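CTD kinase subunit gamma (Schizosaccharomyces pombe, PDB 5CE7) probably serves as a subunit of the CTD kinase complex, which phosphorylates the C-terminal repeat domain of RNA polymerase II during transcription elongation. Local coordinates at residues Asn18-Ile32 against Asn59-Cys71. Sequence-based numbering, arbitrary orientation.
Sequences NASQFSQIKPAQFAI and NIMYFVDTLCEMC
The hydroxyl of Thr-66 donates to Gln-24, and this is the one hydrogen bond between helix 59-71 and segment 18-32. OG1 of Thr-66 lies 2.7 Å from OE1 of Gln-24, in the carbonyl plane of the amide, and the two side chains cross at about a right angle. The same OE1 also accepts from NE2 of Gln-21, a donor tilted 24° from that plane. At the other end of the buried amide, NE2 of Gln-24 gives a hydrogen to the backbone O of Asn-18 at 3.1 Å and rests 3.5 Å from CB of Tyr-62. Three bonds thus fix the rotation of the amide, tying the 18-24 turn to the helix. Shortening Gln-24 to an alanine is likely to leave the Thr-66 hydroxyl, the Gln-21 amide and the Asn-18 carbonyl without this partner and the turn free to shift.

Apolar packing takes over along helix 25-32. Ala-28 is a knob in the hole formed by Phe-63, Thr-66, Leu-67 and Met-70, its CB 3.5 Å from the selenium (SE) of Met-70, a selenomethionine. Reciprocally, Met-70 fits among Ile-25, Ala-28, Gln-29 and Ile-32, with CD1 of Ile-25 also against SE. With CG anti to the backbone N (chi1 165°), the Phe-63 ring swings toward segment 18-32, where its edge meets O of Gln-24 and N of Ala-28, the latter 3.4 Å from CE1; Pro-27 CB reaches CE1 at 3.6 Å. Farther along, Ile-32 sets CD1 against CB of Met-70, 3.8 Å away.

Phe-63 also touches Ile-45 of helix 38-51, so its ring packs against both that helix and segment 18-32. The axes of helix segments 25-32 and 59-71 approach to 9.1 Å, with a crossing angle of -52°, consistent with the small Ala-28 at this knobs-into-holes interface inside the all-helical, right-handed superhelix of the noncanonical CTD-interacting domain.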
loop_
_atom_site.group_PDB
_atom_site.type_symbol
_atom_site.label_atom_id
_atom_site.label_comp_id
_atom_site.label_asym_id
_atom_site.label_seq_id
_atom_site.Cartn_x
_atom_site.Cartn_y
_atom_site.Cartn_z
ATOM N N ASN A 18 11.402 -3.653 -4.095
ATOM C CA ASN A 18 12.369 -3.187 -3.111
ATOM C C ASN A 18 12.077 -1.726 -2.839
ATOM O O ASN A 18 11.061 -1.212 -3.300
ATOM C CB ASN A 18 13.802 -3.411 -3.601
ATOM C CG ASN A 18 14.064 -2.763 -4.937
ATOM O OD1 ASN A 18 13.736 -1.601 -5.144
ATOM N ND2 ASN A 18 14.643 -3.521 -5.862
ATOM N N ALA A 19 12.957 -1.049 -2.103
ATOM C CA ALA A 19 12.693 0.332 -1.718
ATOM C C ALA A 19 12.487 1.267 -2.919
ATOM O O ALA A 19 11.787 2.272 -2.809
ATOM C CB ALA A 19 13.800 0.868 -0.771
ATOM N N SER A 20 13.074 0.930 -4.065
ATOM C CA SER A 20 13.088 1.847 -5.209
ATOM C C SER A 20 11.751 1.936 -5.925
ATOM O O SER A 20 11.081 0.924 -6.136
ATOM C CB SER A 20 14.185 1.463 -6.214
ATOM O OG SER A 20 13.880 0.233 -6.855
ATOM N N GLN A 21 11.368 3.151 -6.300
ATOM C CA GLN A 21 10.133 3.363 -7.047
ATOM C C GLN A 21 10.169 2.584 -8.360
ATOM O O GLN A 21 9.145 2.076 -8.823
ATOM C CB GLN A 21 9.914 4.853 -7.321
ATOM C CG GLN A 21 8.716 5.461 -6.598
ATOM C CD GLN A 21 9.010 5.802 -5.140
ATOM O OE1 GLN A 21 9.483 6.900 -4.831
ATOM N NE2 GLN A 21 8.725 4.863 -4.238
ATOM N N PHE A 22 11.359 2.499 -8.952
ATOM C CA PHE A 22 11.598 1.697 -10.148
ATOM C C PHE A 22 11.058 0.255 -10.068
ATOM O O PHE A 22 10.586 -0.295 -11.067
ATOM C CB PHE A 22 13.106 1.694 -10.464
ATOM C CG PHE A 22 13.520 0.663 -11.477
ATOM C CD1 PHE A 22 13.444 0.934 -12.835
ATOM C CD2 PHE A 22 13.990 -0.577 -11.073
ATOM C CE1 PHE A 22 13.825 -0.022 -13.772
ATOM C CE2 PHE A 22 14.374 -1.533 -12.003
ATOM C CZ PHE A 22 14.289 -1.256 -13.353
ATOM N N SER A 23 11.141 -0.358 -8.890
ATOM C CA SER A 23 10.716 -1.752 -8.716
ATOM C C SER A 23 9.198 -1.894 -8.576
ATOM O O SER A 23 8.653 -2.996 -8.656
ATOM C CB SER A 23 11.386 -2.374 -7.480
ATOM O OG SER A 23 10.879 -1.800 -6.283
ATOM N N GLN A 24 8.532 -0.771 -8.347
ATOM C CA GLN A 24 7.120 -0.763 -8.013
ATOM C C GLN A 24 6.282 -0.468 -9.257
ATOM O O GLN A 24 5.077 -0.675 -9.260
ATOM C CB GLN A 24 6.861 0.278 -6.904
ATOM C CG GLN A 24 7.605 -0.051 -5.592
ATOM C CD GLN A 24 7.970 1.169 -4.757
ATOM O OE1 GLN A 24 7.321 2.207 -4.828
ATOM N NE2 GLN A 24 9.018 1.042 -3.964
ATOM N N ILE A 25 6.935 0.000 -10.316
ATOM C CA ILE A 25 6.228 0.411 -11.518
ATOM C C ILE A 25 5.538 -0.745 -12.242
ATOM O O ILE A 25 4.362 -0.651 -12.588
ATOM C CB ILE A 25 7.162 1.136 -12.507
ATOM C CG1 ILE A 25 7.661 2.448 -11.903
ATOM C CG2 ILE A 25 6.443 1.411 -13.817
ATOM C CD1 ILE A 25 6.551 3.337 -11.382
ATOM N N LYS A 26 6.269 -1.819 -12.497
ATOM C CA LYS A 26 5.699 -2.940 -13.242
ATOM C C LYS A 26 4.514 -3.612 -12.532
ATOM O O LYS A 26 3.508 -3.930 -13.170
ATOM C CB LYS A 26 6.772 -3.980 -13.572
ATOM C CG LYS A 26 6.676 -4.507 -14.990
ATOM C CD LYS A 26 7.402 -5.834 -15.161
ATOM C CE LYS A 26 6.806 -6.611 -16.341
ATOM N NZ LYS A 26 7.314 -8.012 -16.436
ATOM N N PRO A 27 4.625 -3.851 -11.211
ATOM C CA PRO A 27 3.450 -4.434 -10.535
ATOM C C PRO A 27 2.255 -3.481 -10.548
ATOM O O PRO A 27 1.121 -3.940 -10.612
ATOM C CB PRO A 27 3.919 -4.643 -9.085
ATOM C CG PRO A 27 5.397 -4.517 -9.097
ATOM C CD PRO A 27 5.835 -3.840 -10.369
ATOM N N ALA A 28 2.509 -2.173 -10.489
ATOM C CA ALA A 28 1.433 -1.187 -10.532
ATOM C C ALA A 28 0.749 -1.142 -11.894
ATOM O O ALA A 28 -0.480 -1.042 -11.973
ATOM C CB ALA A 28 1.960 0.203 -10.153
ATOM N N GLN A 29 1.538 -1.208 -12.963
ATOM C CA GLN A 29 0.989 -1.228 -14.324
ATOM C C GLN A 29 0.139 -2.476 -14.580
ATOM O O GLN A 29 -0.920 -2.400 -15.222
ATOM C CB GLN A 29 2.101 -1.124 -15.378
ATOM C CG GLN A 29 2.730 0.265 -15.462
ATOM C CD GLN A 29 3.959 0.314 -16.353
ATOM O OE1 GLN A 29 4.699 -0.663 -16.467
ATOM N NE2 GLN A 29 4.184 1.463 -16.984
ATOM N N PHE A 30 0.616 -3.618 -14.091
ATOM C CA PHE A 30 -0.135 -4.873 -14.181
ATOM C C PHE A 30 -1.476 -4.783 -13.454
ATOM O O PHE A 30 -2.506 -5.177 -13.994
ATOM C CB PHE A 30 0.675 -6.036 -13.595
ATOM C CG PHE A 30 0.013 -7.380 -13.758
ATOM C CD1 PHE A 30 0.235 -8.145 -14.893
ATOM C CD2 PHE A 30 -0.830 -7.877 -12.772
ATOM C CE1 PHE A 30 -0.378 -9.390 -15.045
ATOM C CE2 PHE A 30 -1.448 -9.112 -12.918
ATOM C CZ PHE A 30 -1.217 -9.867 -14.055
ATOM N N ALA A 31 -1.453 -4.293 -12.218
ATOM C CA ALA A 31 -2.663 -4.178 -11.416
ATOM C C ALA A 31 -3.711 -3.331 -12.116
ATOM O O ALA A 31 -4.912 -3.606 -12.012
ATOM C CB ALA A 31 -2.347 -3.594 -10.029
ATOM N N ILE A 32 -3.246 -2.307 -12.828
ATOM C CA ILE A 32 -4.128 -1.351 -13.499
ATOM C C ILE A 32 -4.616 -1.915 -14.822
ATOM O O ILE A 32 -5.786 -1.768 -15.181
ATOM C CB ILE A 32 -3.419 0.013 -13.725
ATOM C CG1 ILE A 32 -3.278 0.752 -12.389
ATOM C CG2 ILE A 32 -4.183 0.859 -14.735
ATOM C CD1 ILE A 32 -2.247 1.849 -12.385
ATOM N N ASN A 59 8.008 -2.077 1.983
ATOM C CA ASN A 59 8.079 -1.971 0.526
ATOM C C ASN A 59 6.707 -2.068 -0.129
ATOM O O ASN A 59 6.450 -1.420 -1.137
ATOM C CB ASN A 59 9.079 -2.978 -0.058
ATOM C CG ASN A 59 10.522 -2.588 0.238
ATOM O OD1 ASN A 59 10.822 -1.413 0.427
ATOM N ND2 ASN A 59 11.413 -3.573 0.294
ATOM N N ILE A 60 5.811 -2.847 0.469
ATOM C CA ILE A 60 4.430 -2.897 -0.004
ATOM C C ILE A 60 3.691 -1.582 0.240
ATOM O O ILE A 60 2.886 -1.158 -0.578
ATOM C CB ILE A 60 3.651 -4.084 0.609
ATOM C CG1 ILE A 60 4.186 -5.401 0.028
ATOM C CG2 ILE A 60 2.160 -3.932 0.313
ATOM C CD1 ILE A 60 3.759 -6.648 0.787
HETATM N N MSE A 61 3.974 -0.930 1.364
HETATM C CA MSE A 61 3.459 0.419 1.627
HETATM C C MSE A 61 3.927 1.414 0.550
HETATM O O MSE A 61 3.145 2.232 0.064
HETATM C CB MSE A 61 3.920 0.878 3.012
HETATM C CG MSE A 61 3.277 2.180 3.569
HETATM SE SE MSE A 61 1.320 1.999 3.810
HETATM C CE MSE A 61 1.204 2.552 5.676
ATOM N N TYR A 62 5.200 1.351 0.179
ATOM C CA TYR A 62 5.690 2.208 -0.905
ATOM C C TYR A 62 4.947 1.872 -2.194
ATOM O O TYR A 62 4.509 2.769 -2.918
ATOM C CB TYR A 62 7.181 2.005 -1.150
ATOM C CG TYR A 62 8.089 2.355 -0.010
ATOM C CD1 TYR A 62 7.764 3.351 0.906
ATOM C CD2 TYR A 62 9.304 1.692 0.141
ATOM C CE1 TYR A 62 8.640 3.674 1.950
ATOM C CE2 TYR A 62 10.169 2.002 1.170
ATOM C CZ TYR A 62 9.835 2.990 2.067
ATOM O OH TYR A 62 10.719 3.265 3.084
ATOM N N PHE A 63 4.839 0.580 -2.498
ATOM C CA PHE A 63 4.111 0.135 -3.696
ATOM C C PHE A 63 2.674 0.674 -3.749
ATOM O O PHE A 63 2.169 1.063 -4.816
ATOM C CB PHE A 63 4.057 -1.399 -3.780
ATOM C CG PHE A 63 3.041 -1.898 -4.777
ATOM C CD1 PHE A 63 3.236 -1.694 -6.137
ATOM C CD2 PHE A 63 1.883 -2.528 -4.356
ATOM C CE1 PHE A 63 2.296 -2.122 -7.059
ATOM C CE2 PHE A 63 0.935 -2.970 -5.275
ATOM C CZ PHE A 63 1.149 -2.763 -6.631
ATOM N N VAL A 64 2.005 0.660 -2.599
ATOM C CA VAL A 64 0.644 1.188 -2.484
ATOM C C VAL A 64 0.616 2.669 -2.857
ATOM O O VAL A 64 -0.322 3.150 -3.479
ATOM C CB VAL A 64 0.100 0.988 -1.043
ATOM C CG1 VAL A 64 -1.007 1.982 -0.729
ATOM C CG2 VAL A 64 -0.354 -0.454 -0.842
ATOM N N ASP A 65 1.649 3.395 -2.460
ATOM C CA ASP A 65 1.764 4.811 -2.808
ATOM C C ASP A 65 1.933 4.950 -4.329
ATOM O O ASP A 65 1.236 5.725 -4.975
ATOM C CB ASP A 65 2.957 5.413 -2.059
ATOM C CG ASP A 65 2.985 6.937 -2.088
ATOM O OD1 ASP A 65 2.034 7.580 -2.562
ATOM O OD2 ASP A 65 3.975 7.494 -1.592
ATOM N N THR A 66 2.862 4.186 -4.885
ATOM C CA THR A 66 3.101 4.156 -6.337
ATOM C C THR A 66 1.848 3.738 -7.136
ATOM O O THR A 66 1.507 4.344 -8.173
ATOM C CB THR A 66 4.295 3.217 -6.653
ATOM O OG1 THR A 66 5.479 3.739 -6.025
ATOM C CG2 THR A 66 4.525 3.083 -8.179
ATOM N N LEU A 67 1.151 2.722 -6.638
ATOM C CA LEU A 67 -0.096 2.274 -7.245
ATOM C C LEU A 67 -1.136 3.396 -7.277
ATOM O O LEU A 67 -1.759 3.657 -8.316
ATOM C CB LEU A 67 -0.659 1.068 -6.484
ATOM C CG LEU A 67 -1.987 0.488 -6.974
ATOM C CD1 LEU A 67 -1.870 0.046 -8.440
ATOM C CD2 LEU A 67 -2.371 -0.702 -6.130
ATOM N N CYS A 68 -1.345 4.051 -6.140
ATOM C CA CYS A 68 -2.267 5.182 -6.105
ATOM C C CYS A 68 -1.860 6.298 -7.088
ATOM O O CYS A 68 -2.698 6.809 -7.820
ATOM C CB CYS A 68 -2.420 5.734 -4.673
ATOM S SG CYS A 68 -3.289 4.614 -3.535
ATOM N N GLU A 69 -0.587 6.678 -7.097
ATOM C CA GLU A 69 -0.116 7.718 -8.021
ATOM C C GLU A 69 -0.405 7.335 -9.465
ATOM O O GLU A 69 -0.893 8.139 -10.252
ATOM C CB GLU A 69 1.382 7.973 -7.849
ATOM C CG GLU A 69 1.745 8.545 -6.488
ATOM C CD GLU A 69 3.247 8.720 -6.287
ATOM O OE1 GLU A 69 4.034 8.006 -6.939
ATOM O OE2 GLU A 69 3.639 9.585 -5.474
HETATM N N MSE A 70 -0.117 6.092 -9.812
HETATM C CA MSE A 70 -0.346 5.643 -11.171
HETATM C C MSE A 70 -1.826 5.524 -11.497
HETATM O O MSE A 70 -2.235 5.817 -12.611
HETATM C CB MSE A 70 0.418 4.356 -11.436
HETATM C CG MSE A 70 1.929 4.601 -11.441
HETATM SE SE MSE A 70 2.902 3.025 -11.994
HETATM C CE MSE A 70 1.547 2.331 -13.278
ATOM N N CYS A 71 -2.634 5.118 -10.522
ATOM C CA CYS A 71 -4.085 5.131 -10.714
ATOM C C CYS A 71 -4.553 6.543 -11.081
ATOM O O CYS A 71 -5.327 6.725 -12.021
ATOM C CB CYS A 71 -4.820 4.629 -9.463
ATOM S SG CYS A 71 -4.777 2.837 -9.241
#